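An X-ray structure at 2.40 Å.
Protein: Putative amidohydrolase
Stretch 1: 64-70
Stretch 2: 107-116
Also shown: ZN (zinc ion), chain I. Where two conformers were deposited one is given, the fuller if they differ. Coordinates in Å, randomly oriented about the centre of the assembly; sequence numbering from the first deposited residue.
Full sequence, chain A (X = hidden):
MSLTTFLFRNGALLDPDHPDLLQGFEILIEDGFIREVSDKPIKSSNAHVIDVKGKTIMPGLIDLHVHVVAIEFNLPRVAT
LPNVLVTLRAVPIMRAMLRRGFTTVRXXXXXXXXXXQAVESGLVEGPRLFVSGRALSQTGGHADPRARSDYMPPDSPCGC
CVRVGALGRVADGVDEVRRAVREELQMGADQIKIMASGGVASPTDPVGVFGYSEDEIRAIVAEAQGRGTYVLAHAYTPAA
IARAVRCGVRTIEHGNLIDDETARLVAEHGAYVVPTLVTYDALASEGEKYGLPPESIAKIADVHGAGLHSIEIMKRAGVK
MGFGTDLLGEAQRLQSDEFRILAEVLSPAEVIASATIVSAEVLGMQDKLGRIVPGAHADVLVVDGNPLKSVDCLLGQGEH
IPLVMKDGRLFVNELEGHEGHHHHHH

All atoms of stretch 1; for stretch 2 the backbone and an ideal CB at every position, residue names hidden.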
# COMPACT_ATOMS: atom_id res chain seq x y z
N LEU A 64 40.32 -10.47 7.88
CA LEU A 64 39.53 -9.24 7.96
C LEU A 64 38.48 -9.13 6.88
O LEU A 64 37.73 -8.15 6.83
CB LEU A 64 40.45 -8.01 7.90
CG LEU A 64 41.22 -7.62 9.16
CD1 LEU A 64 42.02 -6.32 8.91
CD2 LEU A 64 40.26 -7.45 10.34
N HIS A 65 38.40 -10.12 6.00
CA HIS A 65 37.44 -10.06 4.90
C HIS A 65 36.98 -11.44 4.45
O HIS A 65 37.52 -12.01 3.52
CB HIS A 65 38.00 -9.26 3.72
CG HIS A 65 36.95 -8.80 2.76
ND1 HIS A 65 36.75 -7.47 2.47
CD2 HIS A 65 36.02 -9.48 2.05
CE1 HIS A 65 35.74 -7.35 1.61
NE2 HIS A 65 35.29 -8.56 1.34
N VAL A 66 35.96 -11.97 5.10
CA VAL A 66 35.36 -13.21 4.65
C VAL A 66 33.87 -13.00 4.43
O VAL A 66 33.29 -12.02 4.91
CB VAL A 66 35.58 -14.38 5.68
CG1 VAL A 66 37.06 -14.60 5.92
CG2 VAL A 66 34.89 -14.08 6.99
N HIS A 67 33.27 -13.92 3.70
CA HIS A 67 31.82 -14.03 3.63
C HIS A 67 31.43 -15.45 4.00
O HIS A 67 31.59 -16.38 3.23
CB HIS A 67 31.32 -13.66 2.24
CG HIS A 67 31.67 -12.26 1.83
ND1 HIS A 67 30.99 -11.16 2.31
CD2 HIS A 67 32.63 -11.78 1.01
CE1 HIS A 67 31.51 -10.06 1.80
NE2 HIS A 67 32.51 -10.41 1.01
N VAL A 68 30.92 -15.61 5.21
CA VAL A 68 30.60 -16.95 5.67
C VAL A 68 29.44 -17.56 4.89
O VAL A 68 29.40 -18.77 4.68
CB VAL A 68 30.37 -16.98 7.19
CG1 VAL A 68 29.52 -18.19 7.57
CG2 VAL A 68 31.71 -17.00 7.92
N VAL A 69 28.50 -16.73 4.43
CA VAL A 69 27.34 -17.28 3.73
C VAL A 69 27.49 -17.25 2.23
O VAL A 69 26.53 -17.53 1.52
CB VAL A 69 26.00 -16.62 4.14
CG1 VAL A 69 25.94 -16.46 5.65
CG2 VAL A 69 25.78 -15.30 3.42
N ALA A 70 28.68 -16.92 1.74
CA ALA A 70 28.97 -17.01 0.31
C ALA A 70 29.24 -18.47 -0.01
O ALA A 70 30.38 -18.85 -0.27
CB ALA A 70 30.15 -16.16 -0.05
N UNK A 107 33.63 -10.50 9.06
CA UNK A 107 32.77 -10.81 7.93
C UNK A 107 32.35 -9.52 7.24
O UNK A 107 31.84 -8.59 7.87
CB UNK A 107 31.54 -11.61 8.38
N UNK A 108 32.59 -9.47 5.93
CA UNK A 108 32.46 -8.24 5.18
C UNK A 108 31.07 -8.06 4.56
O UNK A 108 30.83 -7.09 3.86
CB UNK A 108 33.53 -8.20 4.08
N UNK A 109 30.16 -8.99 4.83
CA UNK A 109 28.81 -8.87 4.32
C UNK A 109 28.09 -10.20 4.27
O UNK A 109 28.59 -11.17 3.68
CB UNK A 109 28.83 -8.24 2.93
N UNK A 110 26.92 -10.24 4.90
CA UNK A 110 26.12 -11.45 4.96
C UNK A 110 25.85 -11.82 6.40
O UNK A 110 24.91 -11.31 7.00
CB UNK A 110 26.82 -12.60 4.23
N UNK A 111 26.71 -12.68 6.95
CA UNK A 111 26.58 -13.13 8.33
C UNK A 111 26.19 -12.01 9.26
O UNK A 111 26.83 -10.95 9.28
CB UNK A 111 27.89 -13.76 8.81
N UNK A 112 25.15 -12.24 10.04
CA UNK A 112 24.71 -11.27 11.02
C UNK A 112 24.94 -11.76 12.44
O UNK A 112 25.55 -12.81 12.68
CB UNK A 112 23.23 -10.94 10.81
N UNK A 113 24.43 -10.98 13.38
CA UNK A 113 24.60 -11.25 14.79
C UNK A 113 24.16 -12.66 15.24
O UNK A 113 24.75 -13.23 16.14
CB UNK A 113 23.82 -10.20 15.58
N UNK A 114 23.10 -13.22 14.62
CA UNK A 114 22.68 -14.59 14.93
C UNK A 114 23.80 -15.61 14.75
O UNK A 114 23.95 -16.51 15.58
CB UNK A 114 21.49 -14.98 14.05
N UNK A 115 24.59 -15.47 13.69
CA UNK A 115 25.81 -16.26 13.52
C UNK A 115 26.83 -15.97 14.62
O UNK A 115 27.50 -16.86 15.14
CB UNK A 115 26.43 -15.98 12.15
N UNK A 116 26.96 -14.70 14.96
CA UNK A 116 27.87 -14.31 16.02
C UNK A 116 27.49 -14.97 17.34
O UNK A 116 28.36 -15.44 18.07
CB UNK A 116 27.88 -12.79 16.17
ZN ZN I . 33.92 -9.27 -0.01

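Position 107 pairs with Val 66 in a parallel bridge, the two CA atoms 4.8 Å apart, and its CB lies on the same face of the sheet as the side chain of Val 66. The CA also approaches the carbonyl of Val 66, with 3.3 Å between CA of 107 and Val 66 O. Ahead of the CB lies the backbone N of Val 68, 5.1 Å away, a donor within reach of a short side chain. Asp or Asn would suit; the hydroxyl of Ser or Thr would fall short. The residue is Asp 107, with chi1 in the t well. Its OD2 accepts a hydrogen bond from Val 68 N at 2.8 Å, while OD1 accepts one from the backbone N of 109 at 2.9 Å, so one carboxylate binds the backbone of stretch 1 at Val 68 and also the backbone of its own stretch two residues on. A water donates to Asp 107 OD2 (2.7 Å) and accepts from Val 69 N (3.2 Å), extending the link.

At 108 the backbone N donates to Val 66 O (2.8 Å, nearly linear), and the CB points toward stretch 1. Room is scarce: the ideal CB is 3.3 Å from His 65 NE2 and 3.6 Å from His 67 CE1, and both imidazoles bind the zinc through NE2, at 2.0 Å for His 65 and 2.1 Å for His 67. Small residues, Ala, Gly or perhaps Ser, are the natural candidates. Ala 108 sets its methyl over one face of the His 65 ring, a CH-pi contact with CB 3.3 Å from the ring centroid.

Position 109 has phi/psi of 158/126, where a CB would jam against the preceding carbonyl O; it would also sit 3.4 Å from His 67 CE1. Glycine is called for, and Gly 109 is found. Its carbonyl lies at the edge of the His 67 ring, where His 67 ND1 donates to Gly 109 O at 2.8 Å, orienting the zinc ligand.

Position 110, at 123/-94, again demands glycine on backbone grounds, and its ideal CB would lie 3.0 Å from Val 69 CG2. With no side chain at Gly 110, Val 69 CG2 lies 4.2 Å from Gly 110 CA.

At 111 the CB points sideways, 4.4 Å from Val 68 CB and 4.6 Å from Val 69 CG1. A small apolar group suits this valine-lined site, and Ala 111 provides one. Its N donates to the same water, at 2.8 Å, which in turn donates to Gly 109 O, also at 2.8 Å.

Position 112 precedes the helix at its N-cap; Ser, Thr, Asp, Asn or Gly are common there, and Gly 112 occurs. Positions 113 and 114 are out of reach and little constrained by stretch 1, although proline is well tolerated in a first helical turn; they are Tyr 113 and Pro 114.

At 115 the CB points toward stretch 1 across a gap, favouring a long apolar side chain such as Phe, Leu or Met. Phe 115 spans it, CE2 reaching Val 69 CG1 at 3.7 Å. Position 116, out of reach, accepts many types; it is Lys 116.

Stretch 2 107-116: DAGGAGYPFK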
# COMPACT_ATOMS: atom_id res chain seq x y z
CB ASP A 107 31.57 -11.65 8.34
CG ASP A 107 30.71 -12.04 7.16
OD1 ASP A 107 29.97 -11.18 6.65
OD2 ASP A 107 30.78 -13.21 6.73
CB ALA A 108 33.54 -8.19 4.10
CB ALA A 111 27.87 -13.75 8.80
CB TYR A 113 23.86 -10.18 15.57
CG TYR A 113 24.03 -10.23 17.06
CD1 TYR A 113 25.18 -9.76 17.66
CD2 TYR A 113 23.01 -10.71 17.87
CE1 TYR A 113 25.32 -9.78 19.04
CE2 TYR A 113 23.14 -10.75 19.24
CZ TYR A 113 24.30 -10.28 19.83
OH TYR A 113 24.44 -10.31 21.20
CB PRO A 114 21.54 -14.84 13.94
CG PRO A 114 20.99 -13.46 13.67
CD PRO A 114 22.21 -12.59 13.63
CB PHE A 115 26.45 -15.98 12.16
CG PHE A 115 25.80 -16.71 11.02
CD1 PHE A 115 25.91 -18.09 10.92
CD2 PHE A 115 25.08 -16.03 10.06
CE1 PHE A 115 25.32 -18.77 9.87
CE2 PHE A 115 24.49 -16.70 9.02
CZ PHE A 115 24.61 -18.07 8.92
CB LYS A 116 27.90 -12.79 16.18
CG LYS A 116 28.73 -12.33 17.37
CD LYS A 116 28.33 -10.94 17.83
CE LYS A 116 28.98 -9.85 16.98
NZ LYS A 116 30.45 -9.80 17.20
O HOH W 1 28.67 -13.58 5.15
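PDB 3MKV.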